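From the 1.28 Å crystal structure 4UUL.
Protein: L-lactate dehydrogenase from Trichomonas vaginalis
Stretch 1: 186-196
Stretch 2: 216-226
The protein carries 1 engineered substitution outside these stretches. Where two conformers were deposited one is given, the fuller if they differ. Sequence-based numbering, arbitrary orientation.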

ATOM      1  N   HIS B 186       4.717  17.012  18.502  1.00 19.69           N
ATOM      2  CA  HIS B 186       3.953  17.550  17.290  1.00 20.57           C
ATOM      3  C   HIS B 186       3.328  18.866  17.574  1.00 22.97           C
ATOM      4  O   HIS B 186       3.412  19.373  18.701  1.00 25.80           O
ATOM      5  CB  HIS B 186       2.911  16.584  16.855  1.00 20.35           C
ATOM      6  CG  HIS B 186       3.530  15.546  15.969  1.00 22.66           C
ATOM      7  ND1 HIS B 186       3.615  14.222  16.310  1.00 27.07           N
ATOM      8  CD2 HIS B 186       4.165  15.658  14.773  1.00 24.05           C
ATOM      9  CE1 HIS B 186       4.181  13.545  15.325  1.00 23.28           C
ATOM     10  NE2 HIS B 186       4.612  14.410  14.428  1.00 24.32           N
ATOM     11  N   GLY B 187       2.688  19.449  16.605  1.00 23.78           N
ATOM     12  CA  GLY B 187       2.056  20.736  16.747  1.00 26.60           C
ATOM     13  C   GLY B 187       3.059  21.794  16.527  1.00 23.81           C
ATOM     14  O   GLY B 187       4.190  21.556  16.022  1.00 25.69           O
ATOM     15  N   GLU B 188       2.645  22.969  16.955  1.00 26.56           N
ATOM     16  CA  GLU B 188       3.363  24.186  16.770  1.00 29.07           C
ATOM     17  C   GLU B 188       4.751  24.127  17.337  1.00 24.96           C
ATOM     18  O   GLU B 188       5.590  24.817  16.816  1.00 26.36           O
ATOM     19  CB  GLU B 188       2.566  25.356  17.379  1.00 33.94           C
ATOM     20  CG  GLU B 188       1.262  25.671  16.641  1.00 44.49           C
ATOM     21  CD  GLU B 188       0.519  26.866  17.211  1.00 53.75           C
ATOM     22  OE1 GLU B 188       1.008  27.471  18.194  1.00 58.27           O
ATOM     23  OE2 GLU B 188      -0.554  27.197  16.671  1.00 56.54           O
ATOM     24  N   SER B 189       5.008  23.354  18.402  1.00 19.43           N
ATOM     25  CA  SER B 189       6.297  23.405  19.032  1.00 17.41           C
ATOM     26  C   SER B 189       7.341  22.443  18.473  1.00 14.95           C
ATOM     27  O   SER B 189       8.464  22.413  18.921  1.00 13.85           O
ATOM     28  CB  SER B 189       6.200  23.212  20.554  1.00 15.60           C
ATOM     29  OG  SER B 189       5.965  21.879  20.881  1.00 14.44           O
ATOM     30  N   MET B 190       6.975  21.591  17.512  0.83 15.22           N
ATOM     31  CA  MET B 190       7.898  20.613  16.957  0.83 14.27           C
ATOM     32  C   MET B 190       9.146  21.317  16.462  0.83 14.35           C
ATOM     33  O   MET B 190       9.097  22.397  15.872  0.83 16.57           O
ATOM     34  CB  MET B 190       7.265  19.946  15.778  0.83 16.85           C
ATOM     35  CG  MET B 190       7.926  18.707  15.279  0.83 18.47           C
ATOM     36  SD  MET B 190       7.060  17.930  13.893  0.83 24.67           S
ATOM     37  CE  MET B 190       7.166  19.194  12.632  0.83 23.61           C
ATOM     38  N   VAL B 191      10.292  20.672  16.679  1.00 14.10           N
ATOM     39  CA  VAL B 191      11.575  21.242  16.292  1.00 14.03           C
ATOM     40  C   VAL B 191      12.105  20.478  15.061  1.00 14.72           C
ATOM     41  O   VAL B 191      12.556  19.331  15.188  1.00 15.63           O
ATOM     42  CB  VAL B 191      12.596  21.153  17.440  1.00 15.61           C
ATOM     43  CG1 VAL B 191      13.830  21.930  17.000  1.00 18.35           C
ATOM     44  CG2 VAL B 191      12.030  21.700  18.732  1.00 17.17           C
ATOM     45  N   ALA B 192      12.052  21.101  13.888  1.00 15.40           N
ATOM     46  CA  ALA B 192      12.618  20.507  12.664  1.00 15.13           C
ATOM     47  C   ALA B 192      14.054  21.065  12.581  1.00 15.75           C
ATOM     48  O   ALA B 192      14.298  22.196  12.129  1.00 18.19           O
ATOM     49  CB  ALA B 192      11.763  20.880  11.453  1.00 18.23           C
ATOM     50  N   ASP B 193      14.980  20.280  13.073  1.00 15.04           N
ATOM     51  CA  ASP B 193      16.358  20.691  13.284  1.00 15.26           C
ATOM     52  C   ASP B 193      17.249  20.330  12.104  1.00 14.71           C
ATOM     53  O   ASP B 193      17.380  19.137  11.746  1.00 15.47           O
ATOM     54  CB  ASP B 193      16.857  19.973  14.530  1.00 16.24           C
ATOM     55  CG  ASP B 193      18.324  20.244  14.873  1.00 17.00           C
ATOM     56  OD1 ASP B 193      18.860  21.291  14.477  1.00 18.19           O
ATOM     57  OD2 ASP B 193      18.905  19.384  15.580  1.00 15.65           O
ATOM     58  N   LEU B 194      17.813  21.346  11.478  1.00 16.07           N
ATOM     59  CA  LEU B 194      18.785  21.205  10.424  1.00 17.03           C
ATOM     60  C   LEU B 194      20.191  21.476  10.881  1.00 18.50           C
ATOM     61  O   LEU B 194      21.102  21.453  10.045  1.00 19.50           O
ATOM     62  CB  LEU B 194      18.436  22.129   9.258  1.00 17.22           C
ATOM     63  CG  LEU B 194      17.082  21.881   8.596  1.00 17.97           C
ATOM     64  CD1 LEU B 194      16.875  22.797   7.370  1.00 19.58           C
ATOM     65  CD2 LEU B 194      16.830  20.383   8.256  1.00 18.77           C
ATOM     66  N   THR B 195      20.391  21.802  12.151  1.00 17.32           N
ATOM     67  CA  THR B 195      21.726  22.247  12.618  1.00 18.73           C
ATOM     68  C   THR B 195      22.790  21.159  12.692  1.00 20.58           C
ATOM     69  O   THR B 195      23.971  21.487  12.778  1.00 21.46           O
ATOM     70  CB  THR B 195      21.666  22.993  13.950  1.00 19.35           C
ATOM     71  OG1 THR B 195      21.335  22.094  14.986  1.00 20.49           O
ATOM     72  CG2 THR B 195      20.670  24.112  13.901  1.00 20.45           C
ATOM     73  N   GLN B 196      22.383  19.884  12.652  1.00 17.89           N
ATOM     74  CA  GLN B 196      23.331  18.777  12.582  1.00 18.14           C
ATOM     75  C   GLN B 196      23.567  18.332  11.148  1.00 18.61           C
ATOM     76  O   GLN B 196      24.519  17.612  10.874  1.00 20.93           O
ATOM     77  CB  GLN B 196      22.828  17.535  13.301  1.00 18.00           C
ATOM     78  CG  GLN B 196      21.888  17.766  14.482  1.00 18.00           C
ATOM     79  CD  GLN B 196      22.547  18.434  15.672  1.00 18.46           C
ATOM     80  OE1 GLN B 196      23.791  18.339  15.904  1.00 19.82           O
ATOM     81  NE2 GLN B 196      21.718  19.052  16.491  1.00 18.45           N
TER
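Stretch 2, residues 216-226: YVFDTFFKKIG

Stretch 2 belongs to a helix that extends beyond it at both ends; stretch 1 is largely loop, with a short strand at 191-193. The two run in opposite directions, as the closest CA pairs establish: Glu 188 CA lies 7.5 Å from Gly 226 CA, Ala 192 CA 6.6 Å from Phe 222 CA, and Leu 194 CA 7.2 Å from Val 217 CA, so numbers rise on one side as they fall on the other. The helix is not regular. A wider pi-type turn spans 216-220, marked by the bond from Phe 221 N to Tyr 216 O (2.8 Å), and the N atoms of Asp 219 and Phe 222 have no bond to the turn before. Alpha-type spacing then resumes, with Lys 224 N to Thr 220 O at 2.9 Å and Ile 225 N to Phe 221 O at 3.0 Å.

Three residues, Leu 194, Phe 222 and Phe 221, cover the most surface, and all three direct CA-to-CB toward the other stretch. Leu 194, with chi1 m and chi2 t, places its CD1 over one face of the Phe 221 ring, 3.8 Å from the centroid and 12° off the normal, the geometry of a CH-pi contact. Leu 194 CD1 also lies 4.2 Å from Val 217 CG1, one helical turn away from Phe 221. Ala 192 CB also approaches Phe 221, at 3.6 Å from CE2, and reaches the edge of the neighbouring ring, 4.1 Å from Phe 222 CD1.

Phe 222, chi1 t, reaches the loop that precedes the strand with the tip of its ring. Phe 222 CE1 is 3.3 Å from Met 190 O and Phe 222 CZ 3.7 Å from Glu 188 O, so backbone carbonyls as well as side chains border this ring. Met 190 CE packs 4.0 Å from Phe 222 CE1 and equally 4.0 Å from Ile 225 CG2, linking residues three apart on the helix. Near the other end of the contact, Thr 195 CG2 meets the edge of the Phe 218 ring, 4.2 Å from CZ.

The strand residues alternate: Ala 192 points CA-to-CB toward the helix, whereas Val 191 and Asp 193 point away. Asp 193 instead organises its own stretch, its OD1 accepting from Thr 195 N (2.8 Å) and Thr 195 OG1 (2.7 Å).

No direct hydrogen bond crosses the contact, which buries 452 Å² in total. One water bridges the backbones, donating to Ala 192 O at 2.9 Å and to Val 217 O at 2.8 Å from its oxygen.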

ATOM      1  N   TYR B 216      15.714  30.856   5.016  1.00 34.75           N
ATOM      2  CA  TYR B 216      15.185  29.565   4.658  1.00 31.72           C
ATOM      3  C   TYR B 216      15.193  28.618   5.853  1.00 29.27           C
ATOM      4  O   TYR B 216      14.154  28.096   6.269  1.00 30.19           O
ATOM      5  CB  TYR B 216      15.956  28.951   3.481  1.00 30.61           C
ATOM      6  CG  TYR B 216      15.420  27.567   3.177  1.00 28.20           C
ATOM      7  CD1 TYR B 216      14.279  27.406   2.403  1.00 31.03           C
ATOM      8  CD2 TYR B 216      16.010  26.433   3.724  1.00 25.96           C
ATOM      9  CE1 TYR B 216      13.751  26.125   2.166  1.00 29.18           C
ATOM     10  CE2 TYR B 216      15.509  25.170   3.499  1.00 25.77           C
ATOM     11  CZ  TYR B 216      14.370  25.015   2.717  1.00 27.15           C
ATOM     12  OH  TYR B 216      13.891  23.732   2.518  1.00 26.90           O
ATOM     13  N   VAL B 217      16.376  28.377   6.407  1.00 27.23           N
ATOM     14  CA  VAL B 217      16.521  27.380   7.476  1.00 28.43           C
ATOM     15  C   VAL B 217      15.632  27.656   8.664  1.00 29.57           C
ATOM     16  O   VAL B 217      14.952  26.739   9.152  1.00 29.38           O
ATOM     17  CB  VAL B 217      17.996  27.280   7.948  1.00 27.25           C
ATOM     18  CG1 VAL B 217      18.121  26.379   9.147  1.00 28.09           C
ATOM     19  CG2 VAL B 217      18.891  26.827   6.786  1.00 27.48           C
ATOM     20  N   PHE B 218      15.633  28.898   9.142  1.00 31.42           N
ATOM     21  CA  PHE B 218      15.023  29.211  10.429  1.00 34.78           C
ATOM     22  C   PHE B 218      13.700  29.958  10.317  1.00 39.90           C
ATOM     23  O   PHE B 218      13.195  30.483  11.310  1.00 46.29           O
ATOM     24  CB  PHE B 218      16.013  30.011  11.285  1.00 33.21           C
ATOM     25  CG  PHE B 218      17.252  29.242  11.622  1.00 31.10           C
ATOM     26  CD1 PHE B 218      17.216  28.210  12.584  1.00 31.05           C
ATOM     27  CD2 PHE B 218      18.450  29.535  10.973  1.00 31.32           C
ATOM     28  CE1 PHE B 218      18.375  27.491  12.874  1.00 30.68           C
ATOM     29  CE2 PHE B 218      19.603  28.810  11.244  1.00 32.36           C
ATOM     30  CZ  PHE B 218      19.582  27.797  12.189  1.00 32.03           C
ATOM     31  N   ASP B 219      13.124  29.993   9.124  1.00 36.43           N
ATOM     32  CA  ASP B 219      11.767  30.480   8.978  1.00 39.19           C
ATOM     33  C   ASP B 219      10.954  29.735   7.906  1.00 37.62           C
ATOM     34  O   ASP B 219       9.988  29.024   8.224  1.00 37.02           O
ATOM     35  CB  ASP B 219      11.768  31.967   8.681  1.00 46.67           C
ATOM     36  CG  ASP B 219      10.387  32.547   8.769  1.00 53.37           C
ATOM     37  OD1 ASP B 219       9.897  32.715   9.910  1.00 57.86           O
ATOM     38  OD2 ASP B 219       9.772  32.786   7.704  1.00 55.41           O
ATOM     39  N   THR B 220      11.338  29.886   6.643  1.00 36.78           N
ATOM     40  CA  THR B 220      10.599  29.278   5.541  1.00 37.34           C
ATOM     41  C   THR B 220      10.467  27.758   5.676  1.00 35.73           C
ATOM     42  O   THR B 220       9.383  27.196   5.438  1.00 35.95           O
ATOM     43  CB  THR B 220      11.303  29.514   4.205  1.00 43.20           C
ATOM     44  OG1 THR B 220      11.479  30.916   3.994  1.00 46.84           O
ATOM     45  CG2 THR B 220      10.490  28.906   3.055  1.00 45.53           C
ATOM     46  N   PHE B 221      11.567  27.089   6.008  1.00 30.88           N
ATOM     47  CA  PHE B 221      11.590  25.637   6.018  1.00 26.44           C
ATOM     48  C   PHE B 221      10.516  25.106   6.977  1.00 24.48           C
ATOM     49  O   PHE B 221       9.689  24.296   6.576  1.00 23.73           O
ATOM     50  CB  PHE B 221      12.992  25.155   6.357  1.00 25.23           C
ATOM     51  CG  PHE B 221      13.062  23.730   6.749  1.00 21.73           C
ATOM     52  CD1 PHE B 221      12.986  22.724   5.811  1.00 23.09           C
ATOM     53  CD2 PHE B 221      13.261  23.408   8.063  1.00 22.29           C
ATOM     54  CE1 PHE B 221      13.051  21.393   6.224  1.00 22.32           C
ATOM     55  CE2 PHE B 221      13.356  22.123   8.460  1.00 21.71           C
ATOM     56  CZ  PHE B 221      13.218  21.116   7.564  1.00 22.39           C
ATOM     57  N   PHE B 222      10.457  25.606   8.207  1.00 28.04           N
ATOM     58  CA  PHE B 222       9.445  25.078   9.151  1.00 29.88           C
ATOM     59  C   PHE B 222       8.029  25.412   8.706  1.00 26.94           C
ATOM     60  O   PHE B 222       7.070  24.643   8.945  1.00 29.99           O
ATOM     61  CB  PHE B 222       9.673  25.580  10.584  1.00 32.17           C
ATOM     62  CG  PHE B 222       8.710  24.992  11.601  1.00 34.83           C
ATOM     63  CD1 PHE B 222       8.797  23.665  11.968  1.00 36.44           C
ATOM     64  CD2 PHE B 222       7.720  25.774  12.180  1.00 35.90           C
ATOM     65  CE1 PHE B 222       7.934  23.126  12.905  1.00 39.29           C
ATOM     66  CE2 PHE B 222       6.860  25.235  13.114  1.00 39.87           C
ATOM     67  CZ  PHE B 222       6.968  23.903  13.469  1.00 40.48           C
ATOM     68  N   LYS B 223       7.863  26.548   8.045  1.00 28.45           N
ATOM     69  CA  LYS B 223       6.547  26.897   7.535  1.00 30.20           C
ATOM     70  C   LYS B 223       6.103  25.888   6.488  1.00 30.38           C
ATOM     71  O   LYS B 223       4.943  25.478   6.477  1.00 30.06           O
ATOM     72  CB  LYS B 223       6.550  28.293   6.945  1.00 35.52           C
ATOM     73  CG  LYS B 223       6.573  29.367   8.017  1.00 41.85           C
ATOM     74  CD  LYS B 223       6.579  30.735   7.396  1.00 48.87           C
ATOM     75  CE  LYS B 223       6.640  31.820   8.442  1.00 55.61           C
ATOM     76  NZ  LYS B 223       6.723  33.140   7.779  1.00 59.67           N
ATOM     77  N   LYS B 224       7.013  25.494   5.606  1.00 29.87           N
ATOM     78  CA  LYS B 224       6.662  24.532   4.574  1.00 32.45           C
ATOM     79  C   LYS B 224       6.293  23.213   5.222  1.00 35.52           C
ATOM     80  O   LYS B 224       5.248  22.632   4.888  1.00 39.15           O
ATOM     81  CB  LYS B 224       7.825  24.330   3.614  1.00 37.03           C
ATOM     82  CG  LYS B 224       8.088  25.546   2.751  1.00 44.02           C
ATOM     83  CD  LYS B 224       9.340  25.385   1.904  1.00 47.87           C
ATOM     84  CE  LYS B 224       9.022  25.093   0.463  1.00 47.78           C
ATOM     85  NZ  LYS B 224      10.270  25.168  -0.372  1.00 50.37           N
ATOM     86  N   ILE B 225       7.147  22.737   6.126  1.00 31.78           N
ATOM     87  CA  ILE B 225       6.897  21.506   6.917  1.00 34.15           C
ATOM     88  C   ILE B 225       5.629  21.620   7.782  1.00 36.15           C
ATOM     89  O   ILE B 225       4.866  20.647   7.903  1.00 40.51           O
ATOM     90  CB  ILE B 225       8.119  21.197   7.905  1.00 30.19           C
ATOM     91  CG1 ILE B 225       9.404  20.936   7.137  1.00 30.69           C
ATOM     92  CG2 ILE B 225       7.833  20.035   8.816  1.00 35.63           C
ATOM     93  CD1 ILE B 225       9.277  19.947   6.034  1.00 31.20           C
ATOM     94  N   GLY B 226       5.444  22.780   8.410  1.00 38.52           N
ATOM     95  CA  GLY B 226       4.375  22.961   9.390  1.00 42.38           C
ATOM     96  C   GLY B 226       2.975  23.017   8.798  1.00 43.23           C
ATOM     97  O   GLY B 226       1.974  22.841   9.517  1.00 46.25           O
TER
HETATM   98  O   HOH W   1      15.148  24.795  11.160  1.00 34.84           O